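Local coordinates for protein putative silent information regulator 2,Putative silent information regulator 2 (Leishmania infantum, PDB 5OL0) that removes acetyl groups from protein lysines at the expense of NAD, as a zinc-containing class I sirtuin that probably helps regulate gene expression, at residues R119-C124 with H205-I210; N188-F191 with N195-D198; T219-Q222 with F226-L229. One frame throughout, in Å; residues are numbered along the deposited sequence.

Interaction 1 (R119-C124 with H205-I210)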
loop_
_atom_site.group_PDB
_atom_site.type_symbol
_atom_site.label_atom_id
_atom_site.label_comp_id
_atom_site.label_asym_id
_atom_site.label_seq_id
_atom_site.Cartn_x
_atom_site.Cartn_y
_atom_site.Cartn_z
ATOM N N ARG A 119 -0.717 -17.356 8.451
ATOM C CA ARG A 119 0.317 -16.481 9.069
ATOM C C ARG A 119 0.067 -14.960 8.956
ATOM O O ARG A 119 0.860 -14.168 9.495
ATOM C CB ARG A 119 1.676 -16.827 8.518
ATOM C CG ARG A 119 2.117 -18.252 8.883
ATOM C CD ARG A 119 3.486 -18.507 8.297
ATOM N NE ARG A 119 3.929 -19.879 8.380
ATOM C CZ ARG A 119 4.361 -20.522 9.478
ATOM N NH1 ARG A 119 4.381 -19.969 10.704
ATOM N NH2 ARG A 119 4.767 -21.784 9.342
ATOM N N LEU A 120 -1.048 -14.544 8.349
ATOM C CA LEU A 120 -1.277 -13.132 8.129
ATOM C C LEU A 120 -2.130 -12.607 9.189
ATOM O O LEU A 120 -3.258 -12.985 9.267
ATOM C CB LEU A 120 -1.904 -12.897 6.780
ATOM C CG LEU A 120 -2.085 -11.444 6.306
ATOM C CD1 LEU A 120 -0.738 -10.785 6.009
ATOM C CD2 LEU A 120 -2.902 -11.481 5.051
ATOM N N LEU A 121 -1.618 -11.694 10.015
ATOM C CA LEU A 121 -2.453 -10.956 10.950
ATOM C C LEU A 121 -3.286 -9.880 10.209
ATOM O O LEU A 121 -4.484 -9.702 10.432
ATOM C CB LEU A 121 -1.572 -10.331 11.974
ATOM C CG LEU A 121 -2.185 -9.431 13.039
ATOM C CD1 LEU A 121 -3.145 -10.177 13.982
ATOM C CD2 LEU A 121 -0.989 -8.804 13.760
ATOM N N ARG A 122 -2.640 -9.113 9.341
ATOM C CA ARG A 122 -3.369 -8.078 8.604
ATOM C C ARG A 122 -2.466 -7.619 7.505
ATOM O O ARG A 122 -1.242 -7.612 7.664
ATOM C CB ARG A 122 -3.710 -6.894 9.522
ATOM C CG ARG A 122 -4.981 -6.127 9.130
ATOM C CD ARG A 122 -6.199 -6.941 9.593
ATOM N NE ARG A 122 -7.474 -6.323 9.187
ATOM C CZ ARG A 122 -8.144 -5.408 9.925
ATOM N NH1 ARG A 122 -7.671 -4.955 11.078
ATOM N NH2 ARG A 122 -9.286 -4.908 9.487
ATOM N N CYS A 123 -3.065 -7.262 6.392
ATOM C CA CYS A 123 -2.349 -6.595 5.331
ATOM C C CYS A 123 -2.889 -5.170 5.263
ATOM O O CYS A 123 -4.103 -4.972 5.093
ATOM C CB CYS A 123 -2.592 -7.286 3.977
ATOM S SG CYS A 123 -1.777 -6.382 2.619
ATOM N N CYS A 124 -2.005 -4.189 5.387
ATOM C CA CYS A 124 -2.413 -2.774 5.350
ATOM C C CYS A 124 -1.666 -2.150 4.198
ATOM O O CYS A 124 -0.432 -2.152 4.203
ATOM C CB CYS A 124 -1.997 -2.097 6.635
ATOM S SG CYS A 124 -2.881 -2.656 8.158
ATOM N N HIS A 205 -4.457 0.246 16.361
ATOM C CA HIS A 205 -4.665 0.120 17.796
ATOM C C HIS A 205 -4.684 -1.323 18.215
ATOM O O HIS A 205 -4.279 -1.589 19.311
ATOM C CB HIS A 205 -6.007 0.773 18.230
ATOM C CG HIS A 205 -6.060 2.228 17.964
ATOM N ND1 HIS A 205 -7.211 2.867 17.561
ATOM C CD2 HIS A 205 -5.076 3.159 17.933
ATOM C CE1 HIS A 205 -6.945 4.145 17.361
ATOM N NE2 HIS A 205 -5.655 4.342 17.558
ATOM N N HIS A 206 -5.166 -2.231 17.354
ATOM C CA HIS A 206 -5.391 -3.645 17.731
ATOM C C HIS A 206 -4.487 -4.625 17.082
ATOM O O HIS A 206 -4.141 -5.569 17.718
ATOM C CB HIS A 206 -6.841 -4.082 17.464
ATOM C CG HIS A 206 -7.844 -3.180 18.120
ATOM N ND1 HIS A 206 -9.027 -2.820 17.512
ATOM C CD2 HIS A 206 -7.779 -2.465 19.264
ATOM C CE1 HIS A 206 -9.690 -1.989 18.295
ATOM N NE2 HIS A 206 -8.959 -1.754 19.356
ATOM N N ASP A 207 -4.154 -4.477 15.802
ATOM C CA ASP A 207 -3.264 -5.475 15.196
ATOM C C ASP A 207 -1.816 -5.169 15.501
ATOM O O ASP A 207 -1.045 -6.033 15.928
ATOM C CB ASP A 207 -3.466 -5.539 13.700
ATOM C CG ASP A 207 -4.787 -6.124 13.312
ATOM O OD1 ASP A 207 -5.084 -7.213 13.795
ATOM O OD2 ASP A 207 -5.512 -5.535 12.480
ATOM N N ALA A 208 -1.373 -3.952 15.178
ATOM C CA ALA A 208 0.108 -3.708 15.239
ATOM C C ALA A 208 0.695 -3.950 16.620
ATOM O O ALA A 208 1.820 -4.467 16.767
ATOM C CB ALA A 208 0.417 -2.293 14.736
ATOM N N PRO A 209 -0.077 -3.650 17.683
ATOM C CA PRO A 209 0.507 -3.946 18.999
ATOM C C PRO A 209 0.746 -5.437 19.311
ATOM O O PRO A 209 1.573 -5.746 20.156
ATOM C CB PRO A 209 -0.490 -3.290 19.959
ATOM C CG PRO A 209 -0.927 -2.084 19.194
ATOM C CD PRO A 209 -1.165 -2.672 17.800
ATOM N N ILE A 210 0.096 -6.339 18.582
ATOM C CA ILE A 210 0.256 -7.778 18.793
ATOM C C ILE A 210 0.978 -8.450 17.647
ATOM O O ILE A 210 1.053 -9.673 17.636
ATOM C CB ILE A 210 -1.118 -8.500 19.041
ATOM C CG1 ILE A 210 -2.111 -8.327 17.877
ATOM C CG2 ILE A 210 -1.733 -7.944 20.315
ATOM C CD1 ILE A 210 -3.237 -9.340 17.867
#
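Asp-207 of segment 205-210 meets Arg-122 of the neighbouring strand and Leu-121 at the corner before it, and shows how one carboxylate can serve a charged and an apolar neighbour together. Its two oxygens divide the work. OD2 takes the salt bridge, 2.6 Å from Arg-122 NH1, with an N-H...O angle of 159°. The nitrogen arrives nearly along the C-O axis, and OD2 lies within 1° of the guanidinium plane, although the two flat groups are turned 77° apart. The arginine therefore offers an edge N-H and not its face. Its chain bends about CB-CG, which carries CD alongside the same oxygen, 3.3 Å from OD2. Arg-122 NH1 also forms a salt bridge with Asp-202, earlier on the helix, and a cation shared by two carboxylates would probably favour their ionised forms. OD1, in contrast, lies against Leu-121, 3.5 Å from CD1.

The pairing belongs to the Rossmann-type domain of the sirtuin. Strand 120-125 is the second of six parallel strands, hydrogen-bonded through its backbone to strands 36-40 and 142-144, and helix 198-207 packs against it through Ala-203, which both Arg-122 and Cys-124 touch. Asp-207 and Leu-121 join this part of the chain to the sheet, their side chains lying alongside with opposed headings.

Beyond the carboxylate, the backbone of Asp-207 contributes as well. Its O lies 3.5 Å from Leu-121 CD2 and accepts a hydrogen bond from Ile-210 N at 2.9 Å, a bond that tightens the chain into a short 3-10 segment. Ile-210 follows at the rim of the contact. There CD1 comes to 4.0 Å from Leu-121 CD1, the two side chains set roughly perpendicular, while Ile-210 O binds Arg-35.

Interaction 2 (N188-F191 with N195-D198)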
loop_
_atom_site.group_PDB
_atom_site.type_symbol
_atom_site.label_atom_id
_atom_site.label_comp_id
_atom_site.label_asym_id
_atom_site.label_seq_id
_atom_site.Cartn_x
_atom_site.Cartn_y
_atom_site.Cartn_z
ATOM N N ASN A 188 -13.511 6.569 -4.049
ATOM C CA ASN A 188 -13.287 6.543 -2.593
ATOM C C ASN A 188 -11.826 6.318 -2.313
ATOM O O ASN A 188 -11.453 5.360 -1.651
ATOM C CB ASN A 188 -14.189 5.493 -1.872
ATOM C CG ASN A 188 -15.669 5.925 -1.815
ATOM O OD1 ASN A 188 -16.007 7.078 -2.155
ATOM N ND2 ASN A 188 -16.565 5.003 -1.432
ATOM N N VAL A 189 -10.990 7.161 -2.896
ATOM C CA VAL A 189 -9.588 7.309 -2.483
ATOM C C VAL A 189 -9.564 8.297 -1.340
ATOM O O VAL A 189 -10.224 9.288 -1.413
ATOM C CB VAL A 189 -8.716 7.824 -3.621
ATOM C CG1 VAL A 189 -7.297 8.077 -3.141
ATOM C CG2 VAL A 189 -8.686 6.772 -4.709
ATOM N N VAL A 190 -8.828 8.005 -0.266
ATOM C CA VAL A 190 -8.623 8.963 0.807
ATOM C C VAL A 190 -7.646 10.055 0.298
ATOM O O VAL A 190 -6.509 9.774 -0.094
ATOM C CB VAL A 190 -8.101 8.300 2.100
ATOM C CG1 VAL A 190 -7.943 9.350 3.242
ATOM C CG2 VAL A 190 -9.030 7.203 2.574
ATOM N N PHE A 191 -8.096 11.303 0.301
ATOM C CA PHE A 191 -7.245 12.419 -0.116
ATOM C C PHE A 191 -6.581 13.025 1.109
ATOM O O PHE A 191 -7.077 12.880 2.264
ATOM C CB PHE A 191 -8.079 13.500 -0.818
ATOM C CG PHE A 191 -8.279 13.276 -2.293
ATOM C CD1 PHE A 191 -8.334 11.993 -2.844
ATOM C CD2 PHE A 191 -8.413 14.364 -3.149
ATOM C CE1 PHE A 191 -8.517 11.796 -4.187
ATOM C CE2 PHE A 191 -8.629 14.170 -4.499
ATOM C CZ PHE A 191 -8.674 12.892 -5.022
ATOM N N ASN A 195 -10.529 11.820 6.290
ATOM C CA ASN A 195 -10.418 10.779 7.304
ATOM C C ASN A 195 -10.014 9.447 6.690
ATOM O O ASN A 195 -10.397 9.156 5.611
ATOM C CB ASN A 195 -11.742 10.607 8.058
ATOM C CG ASN A 195 -12.044 11.790 8.936
ATOM O OD1 ASN A 195 -11.299 12.103 9.858
ATOM N ND2 ASN A 195 -13.113 12.478 8.619
ATOM N N LEU A 196 -9.192 8.664 7.366
ATOM C CA LEU A 196 -8.923 7.289 6.887
ATOM C C LEU A 196 -10.080 6.387 7.338
ATOM O O LEU A 196 -10.781 6.711 8.304
ATOM C CB LEU A 196 -7.631 6.743 7.466
ATOM C CG LEU A 196 -6.380 7.104 6.669
ATOM C CD1 LEU A 196 -6.012 8.597 6.854
ATOM C CD2 LEU A 196 -5.201 6.195 7.114
ATOM N N PRO A 197 -10.262 5.236 6.696
ATOM C CA PRO A 197 -11.363 4.366 7.226
ATOM C C PRO A 197 -11.087 3.782 8.605
ATOM O O PRO A 197 -9.942 3.643 9.032
ATOM C CB PRO A 197 -11.454 3.260 6.165
ATOM C CG PRO A 197 -10.036 3.168 5.608
ATOM C CD PRO A 197 -9.477 4.568 5.656
ATOM N N ASP A 198 -12.159 3.446 9.305
ATOM C CA ASP A 198 -12.135 2.834 10.627
ATOM C C ASP A 198 -11.231 1.636 10.733
ATOM O O ASP A 198 -10.605 1.409 11.749
ATOM C CB ASP A 198 -13.543 2.279 10.952
ATOM C CG ASP A 198 -14.527 3.344 11.386
ATOM O OD1 ASP A 198 -14.124 4.336 12.016
ATOM O OD2 ASP A 198 -15.744 3.129 11.166
#
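Val-190 and the carbonyl of Asn-195 face each other across a tight loop of the sirtuin substrate cleft, the region between the Rossmann domain and the zinc-binding module where the acetylated peptide is bound. The loop runs from strand 185-187 to helix 198-207. It shows how a single branched side chain can supply the whole contact between two extended pieces of backbone, with their CA atoms 6.3 Å apart at Val-190 and Leu-196.

Taken in order, the first segment begins by fastening itself to its surroundings. Asn-188 is hydrogen-bonded through its backbone to Ser-148 and Ala-151, and Val-189 packs against Ile-128 and Phe-149 as well as against the modified side chain of the peptide. At Val-190 the chain reaches the opposite segment, and its two methyls share the work. CG1, anti to the backbone N with chi1 -178°, comes to 3.4 Å from Asn-195 O, in van der Waals contact. The same methyl meets Leu-196 CD1 at 4.2 Å. CG2 is turned the other way along the segment, and lies 4.1 Å from Pro-197 CD, the valine set aslant to the proline ring; it is still 3.9 Å from Asn-195 O. Both branches thus approach that oxygen from one side.

The backbone of Val-190 is also part of the site: its O takes a hydrogen bond from the modified side chain, as in other sirtuin complexes, and its main chain is hydrogen-bonded to that of His-146, the probable proton acceptor. Leu-196 packs on that same peptide side chain, so the contact lies along the wall of the acyl pocket. Phe-191 points away from the second segment; its ring meets Phe-88 edge-to-face and Lys-186 by cation-pi, and its backbone N is hydrogen-bonded to Glu-194 OE1.

Interaction 3 (T219-Q222 with F226-L229)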
loop_
_atom_site.group_PDB
_atom_site.type_symbol
_atom_site.label_atom_id
_atom_site.label_comp_id
_atom_site.label_asym_id
_atom_site.label_seq_id
_atom_site.Cartn_x
_atom_site.Cartn_y
_atom_site.Cartn_z
ATOM N N THR A 219 7.092 0.880 0.821
ATOM C CA THR A 219 6.363 2.014 1.366
ATOM C C THR A 219 7.256 3.217 1.671
ATOM O O THR A 219 8.437 3.060 1.955
ATOM C CB THR A 219 5.688 1.685 2.701
ATOM O OG1 THR A 219 5.000 2.871 3.109
ATOM C CG2 THR A 219 6.706 1.467 3.810
ATOM N N SER A 220 6.646 4.386 1.830
ATOM C CA SER A 220 7.456 5.593 2.061
ATOM C C SER A 220 7.810 5.952 3.533
ATOM O O SER A 220 8.897 6.527 3.794
ATOM C CB SER A 220 6.788 6.814 1.352
ATOM O OG SER A 220 5.514 7.144 1.879
ATOM N N MET A 221 6.894 5.717 4.466
ATOM C CA MET A 221 7.011 6.377 5.785
ATOM C C MET A 221 6.784 7.859 5.790
ATOM O O MET A 221 7.053 8.482 6.782
ATOM C CB MET A 221 8.413 6.193 6.435
ATOM C CG MET A 221 8.899 4.769 6.593
ATOM S SD MET A 221 7.821 3.866 7.719
ATOM C CE MET A 221 8.077 4.678 9.327
ATOM N N GLN A 222 6.343 8.481 4.709
ATOM C CA GLN A 222 6.157 9.924 4.766
ATOM C C GLN A 222 4.700 10.342 4.673
ATOM O O GLN A 222 4.428 11.541 4.647
ATOM C CB GLN A 222 7.010 10.609 3.677
ATOM C CG GLN A 222 8.489 10.231 3.850
ATOM C CD GLN A 222 9.442 11.114 3.104
ATOM O OE1 GLN A 222 9.385 11.179 1.887
ATOM N NE2 GLN A 222 10.334 11.804 3.835
ATOM N N PHE A 226 -0.623 6.457 8.414
ATOM C CA PHE A 226 -0.172 5.161 7.923
ATOM C C PHE A 226 1.223 4.813 8.402
ATOM O O PHE A 226 1.452 3.712 8.882
ATOM C CB PHE A 226 -0.183 5.096 6.375
ATOM C CG PHE A 226 0.067 3.696 5.831
ATOM C CD1 PHE A 226 -1.018 2.803 5.650
ATOM C CD2 PHE A 226 1.354 3.217 5.628
ATOM C CE1 PHE A 226 -0.801 1.500 5.174
ATOM C CE2 PHE A 226 1.574 1.915 5.154
ATOM C CZ PHE A 226 0.501 1.059 4.917
ATOM N N ALA A 227 2.139 5.761 8.332
ATOM C CA ALA A 227 3.525 5.511 8.736
ATOM C C ALA A 227 3.689 5.182 10.223
ATOM O O ALA A 227 4.735 4.727 10.644
ATOM C CB ALA A 227 4.388 6.674 8.346
ATOM N N LEU A 228 2.639 5.330 11.018
ATOM C CA LEU A 228 2.755 4.950 12.439
ATOM C C LEU A 228 2.724 3.467 12.660
ATOM O O LEU A 228 3.183 2.992 13.697
ATOM C CB LEU A 228 1.667 5.533 13.277
ATOM C CG LEU A 228 1.754 7.012 13.586
ATOM C CD1 LEU A 228 0.430 7.427 14.210
ATOM C CD2 LEU A 228 2.904 7.218 14.575
ATOM N N LEU A 229 2.185 2.736 11.694
ATOM C CA LEU A 229 1.969 1.312 11.906
ATOM C C LEU A 229 3.184 0.561 12.453
ATOM O O LEU A 229 3.092 -0.093 13.476
ATOM C CB LEU A 229 1.424 0.648 10.629
ATOM C CG LEU A 229 -0.057 0.887 10.426
ATOM C CD1 LEU A 229 -0.418 0.606 8.983
ATOM C CD2 LEU A 229 -0.919 0.004 11.352
#
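Met-221 folds its side chain back over Ala-227 through two successive bends, chi2 -64° and chi3 -66°, after a CA-CB bond that points away from that residue. The curl brings the terminal methyl to where the second segment lies: CE stands 3.6 Å from Ala-227 O and 4.3 Å from Ala-227 CB. Thr-219 uses a simpler torsion. With OG1 anti to the backbone N, chi1 -179°, the hydroxyl oxygen comes to 4.1 Å from Phe-226 CE2.

Between these two meetings the backbones themselves come close. The CA atoms of Met-221 and Ala-227 are 4.6 Å apart, and the methyl group of Ala-227 points at the methionine backbone, 3.6 Å from Met-221 O and 3.7 Å from Met-221 CA. The loop is closed here by a methyl lying on the backbone. Met-221 adopts the left-handed helical region, and just before it Ser-220 forms an ST turn, its OG accepting from the backbone N of Gln-222. The other segment has its own brace: Leu-229 N donates to Phe-226 O, and Leu-229 CD1 lies over one face of the Phe-226 ring.

Together with the preceding glycine, Thr-219 and Ser-220 make up the Gly-Thr-Ser sequence that follows strand 213-217 in sirtuins and probably binds NAD. On the other side of the contact, Phe-226 packs on Ala-145 and on Gln-126, itself among the probable NAD residues.

All of the touching across this loop is van der Waals in character. Its geometry is thus set by shape, by an alanine methyl, a curled thioether and an aromatic ring, while the hydroxyl of Ser-220 is engaged within its own segment.

Interactions 1 and 3 touch directly, their centres 15 Å apart: Cys-124 O lies 3.4 Å from Phe-226 CZ, and Ala-208 CB lies 3.7 Å from Leu-229 O, so the 226-229 segment packs on both segments of interaction 1. Interaction 2 is nested in the chain loop closed by interaction 1, but its nearest atoms stay about 7 Å away, and about 5 Å from interaction 3. His-146, the probable proton acceptor, lies near both interactions 2 and 3, with the side chains of Leu-196 and Phe-226 each about 4 Å from its own. The peptide and NAD sites probably adjoin there, whereas interaction 1 stands apart from them.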